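PDB 4ZXH: Abbfa_003403 from Acinetobacter baumannii, which is a four-domain nonribosomal peptide synthetase, with condensation, adenylation, peptidyl carrier and thioesterase domains, that probably assembles a peptide product on a phosphopantetheine arm and releases it. Local coordinates for residues H146-L158 against R285-V298. Sequence-based numbering, arbitrary orientation.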
ATOM      1  N   HIS A 146     -23.709  14.755 -10.956  1.00 25.00           N
ATOM      2  CA  HIS A 146     -23.028  13.658 -10.289  1.00 21.41           C
ATOM      3  C   HIS A 146     -23.625  12.316 -10.703  1.00 27.10           C
ATOM      4  O   HIS A 146     -24.854  12.156 -10.778  1.00 36.47           O
ATOM      5  CB  HIS A 146     -23.093  13.829  -8.785  1.00 20.35           C
ATOM      6  CG  HIS A 146     -22.138  12.947  -8.050  1.00 31.46           C
ATOM      7  ND1 HIS A 146     -22.376  11.608  -7.847  1.00 28.88           N
ATOM      8  CD2 HIS A 146     -20.935  13.209  -7.488  1.00 18.85           C
ATOM      9  CE1 HIS A 146     -21.367  11.085  -7.172  1.00 32.80           C
ATOM     10  NE2 HIS A 146     -20.476  12.034  -6.947  1.00 24.33           N
ATOM     11  N   HIS A 147     -22.747  11.356 -10.978  1.00 23.94           N
ATOM     12  CA  HIS A 147     -23.144  10.051 -11.522  1.00 24.44           C
ATOM     13  C   HIS A 147     -24.002   9.233 -10.519  1.00 29.87           C
ATOM     14  O   HIS A 147     -24.763   8.344 -10.918  1.00 24.72           O
ATOM     15  CB  HIS A 147     -21.885   9.284 -11.931  1.00 23.77           C
ATOM     16  CG  HIS A 147     -22.119   8.182 -12.926  1.00 26.07           C
ATOM     17  ND1 HIS A 147     -23.235   7.384 -12.911  1.00 26.91           N
ATOM     18  CD2 HIS A 147     -21.333   7.732 -13.938  1.00 29.03           C
ATOM     19  CE1 HIS A 147     -23.143   6.488 -13.891  1.00 29.31           C
ATOM     20  NE2 HIS A 147     -22.004   6.679 -14.520  1.00 35.31           N
ATOM     21  N   ALA A 148     -23.906   9.541  -9.226  1.00 25.19           N
ATOM     22  CA  ALA A 148     -24.823   8.935  -8.254  1.00 29.26           C
ATOM     23  C   ALA A 148     -26.278   9.289  -8.552  1.00 29.96           C
ATOM     24  O   ALA A 148     -27.190   8.543  -8.169  1.00 30.04           O
ATOM     25  CB  ALA A 148     -24.470   9.350  -6.820  1.00 20.29           C
ATOM     26  N   LEU A 149     -26.506  10.407  -9.247  1.00 29.55           N
ATOM     27  CA  LEU A 149     -27.870  10.847  -9.522  1.00 24.79           C
ATOM     28  C   LEU A 149     -28.394  10.225 -10.808  1.00 30.88           C
ATOM     29  O   LEU A 149     -29.519   9.727 -10.844  1.00 36.13           O
ATOM     30  CB  LEU A 149     -27.951  12.369  -9.606  1.00 23.25           C
ATOM     31  CG  LEU A 149     -29.383  12.923  -9.686  1.00 32.34           C
ATOM     32  CD1 LEU A 149     -30.173  12.727  -8.361  1.00 23.08           C
ATOM     33  CD2 LEU A 149     -29.420  14.392 -10.141  1.00 24.60           C
ATOM     34  N   MET A 150     -27.600  10.255 -11.875  1.00 29.13           N
ATOM     35  CA  MET A 150     -28.064   9.659 -13.126  1.00 28.71           C
ATOM     36  C   MET A 150     -26.892   9.276 -14.007  1.00 27.42           C
ATOM     37  O   MET A 150     -25.769   9.714 -13.792  1.00 31.08           O
ATOM     38  CB  MET A 150     -29.040  10.594 -13.880  1.00 32.62           C
ATOM     39  CG  MET A 150     -28.534  12.001 -14.285  1.00 36.58           C
ATOM     40  SD  MET A 150     -29.769  13.026 -15.208  1.00 21.26           S
ATOM     41  CE  MET A 150     -30.827  13.554 -13.883  1.00 33.09           C
ATOM     42  N   ASP A 151     -27.154   8.420 -14.982  1.00 24.51           N
ATOM     43  CA  ASP A 151     -26.122   7.990 -15.901  1.00 24.57           C
ATOM     44  C   ASP A 151     -26.150   8.821 -17.193  1.00 28.19           C
ATOM     45  O   ASP A 151     -26.950   9.736 -17.343  1.00 31.45           O
ATOM     46  CB  ASP A 151     -26.291   6.499 -16.201  1.00 27.74           C
ATOM     47  CG  ASP A 151     -27.681   6.162 -16.653  1.00 33.27           C
ATOM     48  OD1 ASP A 151     -28.366   7.077 -17.156  1.00 30.16           O
ATOM     49  OD2 ASP A 151     -28.092   4.985 -16.518  1.00 44.53           O
ATOM     50  N   PHE A 152     -25.268   8.477 -18.119  1.00 31.13           N
ATOM     51  CA  PHE A 152     -25.144   9.161 -19.390  1.00 28.56           C
ATOM     52  C   PHE A 152     -26.378   8.968 -20.275  1.00 33.89           C
ATOM     53  O   PHE A 152     -26.844   9.932 -20.894  1.00 33.24           O
ATOM     54  CB  PHE A 152     -23.893   8.674 -20.110  1.00 34.61           C
ATOM     55  CG  PHE A 152     -23.451   9.563 -21.228  1.00 51.68           C
ATOM     56  CD1 PHE A 152     -22.953  10.836 -20.965  1.00 57.75           C
ATOM     57  CD2 PHE A 152     -23.517   9.123 -22.549  1.00 55.86           C
ATOM     58  CE1 PHE A 152     -22.545  11.666 -22.007  1.00 55.10           C
ATOM     59  CE2 PHE A 152     -23.107   9.939 -23.590  1.00 50.98           C
ATOM     60  CZ  PHE A 152     -22.623  11.213 -23.318  1.00 51.51           C
ATOM     61  N   TRP A 153     -26.910   7.742 -20.338  1.00 28.62           N
ATOM     62  CA  TRP A 153     -28.150   7.514 -21.088  1.00 27.78           C
ATOM     63  C   TRP A 153     -29.179   8.574 -20.646  1.00 33.36           C
ATOM     64  O   TRP A 153     -29.886   9.138 -21.478  1.00 37.87           O
ATOM     65  CB  TRP A 153     -28.674   6.080 -20.883  1.00 28.80           C
ATOM     66  CG  TRP A 153     -29.887   5.665 -21.707  1.00 49.55           C
ATOM     67  CD1 TRP A 153     -31.184   5.642 -21.289  1.00 48.54           C
ATOM     68  CD2 TRP A 153     -29.903   5.190 -23.060  1.00 84.66           C
ATOM     69  NE1 TRP A 153     -32.006   5.190 -22.281  1.00 54.99           N
ATOM     70  CE2 TRP A 153     -31.250   4.911 -23.386  1.00 85.78           C
ATOM     71  CE3 TRP A 153     -28.919   4.999 -24.039  1.00100.43           C
ATOM     72  CZ2 TRP A 153     -31.637   4.449 -24.656  1.00101.50           C
ATOM     73  CZ3 TRP A 153     -29.309   4.537 -25.307  1.00102.59           C
ATOM     74  CH2 TRP A 153     -30.652   4.269 -25.597  1.00103.33           C
ATOM     75  N   SER A 154     -29.214   8.879 -19.348  1.00 33.80           N
ATOM     76  CA  SER A 154     -30.140   9.880 -18.809  1.00 28.72           C
ATOM     77  C   SER A 154     -29.825  11.271 -19.324  1.00 33.94           C
ATOM     78  O   SER A 154     -30.743  12.050 -19.635  1.00 26.33           O
ATOM     79  CB  SER A 154     -30.117   9.886 -17.279  1.00 24.96           C
ATOM     80  OG  SER A 154     -30.654   8.675 -16.763  1.00 34.34           O
ATOM     81  N   ILE A 155     -28.529  11.580 -19.399  1.00 32.74           N
ATOM     82  CA  ILE A 155     -28.071  12.844 -19.959  1.00 32.67           C
ATOM     83  C   ILE A 155     -28.668  13.063 -21.349  1.00 39.80           C
ATOM     84  O   ILE A 155     -29.204  14.128 -21.646  1.00 55.71           O
ATOM     85  CB  ILE A 155     -26.536  12.908 -20.058  1.00 38.65           C
ATOM     86  CG1 ILE A 155     -25.897  13.081 -18.669  1.00 44.26           C
ATOM     87  CG2 ILE A 155     -26.104  14.036 -20.971  1.00 35.72           C
ATOM     88  CD1 ILE A 155     -26.621  14.057 -17.789  1.00 43.82           C
ATOM     89  N   GLY A 156     -28.603  12.038 -22.190  1.00 27.01           N
ATOM     90  CA  GLY A 156     -29.091  12.161 -23.544  1.00 28.35           C
ATOM     91  C   GLY A 156     -30.591  12.368 -23.587  1.00 33.55           C
ATOM     92  O   GLY A 156     -31.091  13.147 -24.377  1.00 33.23           O
ATOM     93  N   LEU A 157     -31.308  11.653 -22.734  1.00 32.85           N
ATOM     94  CA  LEU A 157     -32.732  11.853 -22.609  1.00 31.13           C
ATOM     95  C   LEU A 157     -33.021  13.301 -22.237  1.00 36.86           C
ATOM     96  O   LEU A 157     -33.967  13.911 -22.723  1.00 41.99           O
ATOM     97  CB  LEU A 157     -33.309  10.916 -21.558  1.00 33.25           C
ATOM     98  CG  LEU A 157     -33.462   9.448 -21.938  1.00 34.99           C
ATOM     99  CD1 LEU A 157     -34.020   8.700 -20.744  1.00 37.61           C
ATOM    100  CD2 LEU A 157     -34.393   9.311 -23.112  1.00 28.11           C
ATOM    101  N   LEU A 158     -32.183  13.853 -21.374  1.00 36.78           N
ATOM    102  CA  LEU A 158     -32.437  15.170 -20.846  1.00 34.70           C
ATOM    103  C   LEU A 158     -32.002  16.215 -21.861  1.00 36.61           C
ATOM    104  O   LEU A 158     -32.729  17.179 -22.143  1.00 39.24           O
ATOM    105  CB  LEU A 158     -31.719  15.332 -19.525  1.00 37.89           C
ATOM    106  CG  LEU A 158     -32.189  16.475 -18.642  1.00 39.74           C
ATOM    107  CD1 LEU A 158     -33.698  16.559 -18.669  1.00 32.48           C
ATOM    108  CD2 LEU A 158     -31.677  16.213 -17.221  1.00 32.08           C
ATOM    109  N   ARG A 285     -30.745  -1.327 -18.667  1.00 50.38           N
ATOM    110  CA  ARG A 285     -32.184  -1.097 -18.847  1.00 52.02           C
ATOM    111  C   ARG A 285     -32.802  -2.170 -19.742  1.00 63.72           C
ATOM    112  O   ARG A 285     -33.170  -1.914 -20.898  1.00 57.51           O
ATOM    113  CB  ARG A 285     -32.453   0.293 -19.430  1.00 38.97           C
ATOM    114  CG  ARG A 285     -31.698   1.401 -18.737  1.00 41.34           C
ATOM    115  CD  ARG A 285     -31.647   2.652 -19.590  1.00 34.75           C
ATOM    116  NE  ARG A 285     -30.996   3.766 -18.905  1.00 34.01           N
ATOM    117  CZ  ARG A 285     -31.652   4.836 -18.458  1.00 37.24           C
ATOM    118  NH1 ARG A 285     -32.969   4.927 -18.649  1.00 30.48           N
ATOM    119  NH2 ARG A 285     -30.993   5.830 -17.867  1.00 34.68           N
ATOM    120  N   LEU A 286     -32.924  -3.375 -19.202  1.00 68.72           N
ATOM    121  CA  LEU A 286     -33.423  -4.477 -20.004  1.00 69.34           C
ATOM    122  C   LEU A 286     -34.930  -4.344 -20.207  1.00 64.26           C
ATOM    123  O   LEU A 286     -35.414  -4.515 -21.329  1.00 61.51           O
ATOM    124  CB  LEU A 286     -33.044  -5.816 -19.368  1.00 68.29           C
ATOM    125  CG  LEU A 286     -31.520  -6.035 -19.325  1.00 59.35           C
ATOM    126  CD1 LEU A 286     -31.153  -7.406 -18.758  1.00 61.40           C
ATOM    127  CD2 LEU A 286     -30.887  -5.837 -20.702  1.00 47.89           C
ATOM    128  N   GLU A 287     -35.661  -4.009 -19.141  1.00 65.52           N
ATOM    129  CA  GLU A 287     -37.101  -3.742 -19.255  1.00 69.64           C
ATOM    130  C   GLU A 287     -37.365  -2.498 -20.122  1.00 78.57           C
ATOM    131  O   GLU A 287     -36.802  -1.430 -19.867  1.00 78.86           O
ATOM    132  CB  GLU A 287     -37.735  -3.568 -17.869  1.00 56.78           C
ATOM    133  N   ARG A 288     -38.213  -2.645 -21.144  1.00 79.87           N
ATOM    134  CA  ARG A 288     -38.541  -1.549 -22.064  1.00 75.49           C
ATOM    135  C   ARG A 288     -39.138  -0.359 -21.300  1.00 72.61           C
ATOM    136  O   ARG A 288     -38.993   0.802 -21.703  1.00 65.21           O
ATOM    137  CB  ARG A 288     -39.508  -2.027 -23.155  1.00 65.52           C
ATOM    138  N   SER A 289     -39.790  -0.663 -20.181  1.00 66.65           N
ATOM    139  CA  SER A 289     -40.306   0.347 -19.269  1.00 62.64           C
ATOM    140  C   SER A 289     -39.269   1.392 -18.821  1.00 60.29           C
ATOM    141  O   SER A 289     -39.632   2.503 -18.432  1.00 59.42           O
ATOM    142  CB  SER A 289     -40.891  -0.351 -18.040  1.00 69.12           C
ATOM    143  OG  SER A 289     -41.021   0.549 -16.951  1.00 71.58           O
ATOM    144  N   LEU A 290     -37.988   1.034 -18.875  1.00 55.39           N
ATOM    145  CA  LEU A 290     -36.919   1.889 -18.356  1.00 49.81           C
ATOM    146  C   LEU A 290     -36.170   2.707 -19.396  1.00 46.02           C
ATOM    147  O   LEU A 290     -35.213   3.412 -19.053  1.00 42.12           O
ATOM    148  CB  LEU A 290     -35.893   1.047 -17.607  1.00 51.16           C
ATOM    149  CG  LEU A 290     -36.383   0.361 -16.345  1.00 48.56           C
ATOM    150  CD1 LEU A 290     -35.305  -0.578 -15.838  1.00 45.96           C
ATOM    151  CD2 LEU A 290     -36.742   1.410 -15.311  1.00 40.61           C
ATOM    152  N   ARG A 291     -36.586   2.607 -20.655  1.00 45.10           N
ATOM    153  CA  ARG A 291     -35.880   3.273 -21.753  1.00 50.08           C
ATOM    154  C   ARG A 291     -35.945   4.808 -21.703  1.00 46.36           C
ATOM    155  O   ARG A 291     -35.005   5.495 -22.102  1.00 42.55           O
ATOM    156  CB  ARG A 291     -36.439   2.785 -23.086  1.00 64.44           C
ATOM    157  CG  ARG A 291     -36.247   1.319 -23.302  1.00 69.58           C
ATOM    158  CD  ARG A 291     -34.784   0.984 -23.233  1.00 76.15           C
ATOM    159  NE  ARG A 291     -34.564  -0.441 -23.425  1.00 90.53           N
ATOM    160  CZ  ARG A 291     -34.481  -1.022 -24.616  1.00 99.17           C
ATOM    161  NH1 ARG A 291     -34.600  -0.288 -25.721  1.00 96.04           N
ATOM    162  NH2 ARG A 291     -34.283  -2.333 -24.700  1.00102.89           N
ATOM    163  N   ASN A 292     -37.061   5.339 -21.220  1.00 46.18           N
ATOM    164  CA  ASN A 292     -37.259   6.778 -21.168  1.00 39.51           C
ATOM    165  C   ASN A 292     -37.019   7.350 -19.767  1.00 41.50           C
ATOM    166  O   ASN A 292     -37.233   8.542 -19.529  1.00 42.94           O
ATOM    167  CB  ASN A 292     -38.672   7.125 -21.635  1.00 42.79           C
ATOM    168  CG  ASN A 292     -39.749   6.572 -20.703  1.00 62.05           C
ATOM    169  OD1 ASN A 292     -39.564   5.531 -20.057  1.00 62.37           O
ATOM    170  ND2 ASN A 292     -40.880   7.275 -20.622  1.00 70.42           N
ATOM    171  N   ALA A 293     -36.564   6.512 -18.842  1.00 33.33           N
ATOM    172  CA  ALA A 293     -36.457   6.927 -17.445  1.00 35.91           C
ATOM    173  C   ALA A 293     -35.133   7.600 -17.111  1.00 35.11           C
ATOM    174  O   ALA A 293     -34.055   7.118 -17.466  1.00 34.25           O
ATOM    175  CB  ALA A 293     -36.663   5.729 -16.521  1.00 38.74           C
ATOM    176  N   LEU A 294     -35.213   8.720 -16.410  1.00 33.52           N
ATOM    177  CA  LEU A 294     -34.009   9.297 -15.845  1.00 32.37           C
ATOM    178  C   LEU A 294     -33.582   8.487 -14.616  1.00 36.29           C
ATOM    179  O   LEU A 294     -34.422   8.016 -13.858  1.00 47.45           O
ATOM    180  CB  LEU A 294     -34.246  10.742 -15.460  1.00 34.18           C
ATOM    181  CG  LEU A 294     -34.637  11.694 -16.562  1.00 28.40           C
ATOM    182  CD1 LEU A 294     -35.036  12.989 -15.919  1.00 36.34           C
ATOM    183  CD2 LEU A 294     -33.467  11.895 -17.473  1.00 27.55           C
ATOM    184  N   GLY A 295     -32.283   8.317 -14.429  1.00 26.75           N
ATOM    185  CA  GLY A 295     -31.783   7.641 -13.251  1.00 37.36           C
ATOM    186  C   GLY A 295     -30.410   7.035 -13.446  1.00 37.29           C
ATOM    187  O   GLY A 295     -29.817   7.151 -14.515  1.00 38.85           O
ATOM    188  N   GLN A 296     -29.905   6.385 -12.403  1.00 34.27           N
ATOM    189  CA  GLN A 296     -28.600   5.745 -12.458  1.00 24.30           C
ATOM    190  C   GLN A 296     -28.787   4.224 -12.479  1.00 30.01           C
ATOM    191  O   GLN A 296     -29.064   3.591 -11.455  1.00 35.10           O
ATOM    192  CB  GLN A 296     -27.737   6.245 -11.287  1.00 30.16           C
ATOM    193  CG  GLN A 296     -26.514   5.448 -10.824  1.00 34.48           C
ATOM    194  CD  GLN A 296     -25.785   4.684 -11.901  1.00 37.23           C
ATOM    195  OE1 GLN A 296     -25.777   5.062 -13.071  1.00 37.67           O
ATOM    196  NE2 GLN A 296     -25.120   3.611 -11.491  1.00 36.96           N
ATOM    197  N   PHE A 297     -28.663   3.663 -13.683  1.00 28.83           N
ATOM    198  CA  PHE A 297     -29.036   2.277 -13.967  1.00 31.50           C
ATOM    199  C   PHE A 297     -27.824   1.460 -14.402  1.00 32.54           C
ATOM    200  O   PHE A 297     -27.905   0.247 -14.579  1.00 36.31           O
ATOM    201  CB  PHE A 297     -30.109   2.217 -15.059  1.00 27.96           C
ATOM    202  CG  PHE A 297     -31.422   2.821 -14.660  1.00 36.73           C
ATOM    203  CD1 PHE A 297     -32.322   2.106 -13.878  1.00 42.08           C
ATOM    204  CD2 PHE A 297     -31.768   4.096 -15.075  1.00 37.03           C
ATOM    205  CE1 PHE A 297     -33.545   2.657 -13.508  1.00 43.56           C
ATOM    206  CE2 PHE A 297     -32.987   4.658 -14.709  1.00 41.87           C
ATOM    207  CZ  PHE A 297     -33.877   3.939 -13.925  1.00 40.55           C
ATOM    208  N   VAL A 298     -26.701   2.145 -14.576  1.00 28.16           N
ATOM    209  CA  VAL A 298     -25.469   1.533 -15.037  1.00 28.18           C
ATOM    210  C   VAL A 298     -24.853   0.618 -13.980  1.00 30.09           C
ATOM    211  O   VAL A 298     -24.663   1.035 -12.850  1.00 25.40           O
ATOM    212  CB  VAL A 298     -24.461   2.626 -15.414  1.00 27.65           C
ATOM    213  CG1 VAL A 298     -23.047   2.110 -15.394  1.00 25.92           C
ATOM    214  CG2 VAL A 298     -24.813   3.199 -16.759  1.00 25.33           C
TER
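With CG between the backbone N and the carbonyl carbon (chi1 52°), Asp-151 turns its carboxylate to Arg-285, whose chain, extended from CG to NE, comes from the opposite direction. His-146, His-147 and Asp-151 form the HHxxxD signature of condensation domains, here joining strand 138-146 to helix 152-165. NH2 of Arg-285 makes a salt bridge with Asp-151 OD1 at 3.0 Å, its N-H using the syn lone pair, with a weak bond to OD2; carboxylate and guanidinium planes are 41° apart. OD1 also caps the helix by accepting from Ser-154 N. Phe-297 N donates a hydrogen bond to Asp-151 OD2 (3.2 Å) from above the carboxylate plane, and CD2 of Phe-297 lies over one face of the guanidinium, toward its rim. NH1 is held by two carbonyls of its own loop, Ala-293 O and Leu-290 O, both near the guanidinium plane, which fixes the rotation of the group. This buried network suggests a mainly structural role for Asp-151, consistent with the family. Gly-295 O accepts from Asp-151 N at 3.0 Å, and Ser-154 OG lies 2.8 Å from the same oxygen. Farther along the helix, CD2 of Leu-294 packs against CB of Ser-154, Leu-157 and Leu-158, the last beside the bound phospholipid. Trp-153 NE1 donates in its ring plane to Arg-291 O (3.0 Å). At the other end, the side chain of His-147, whose counterpart is the catalytic histidine in related domains, lies about 7 Å from the bound phosphopantetheine (nearest atoms). Gln-296 bends at chi2 (32°), its amide nearly perpendicular to the imidazole; NE2 bonds to Val-298 O and Glu-22 O, and OE1 sits at the ring edge, 3.1 Å from His-147 CE1.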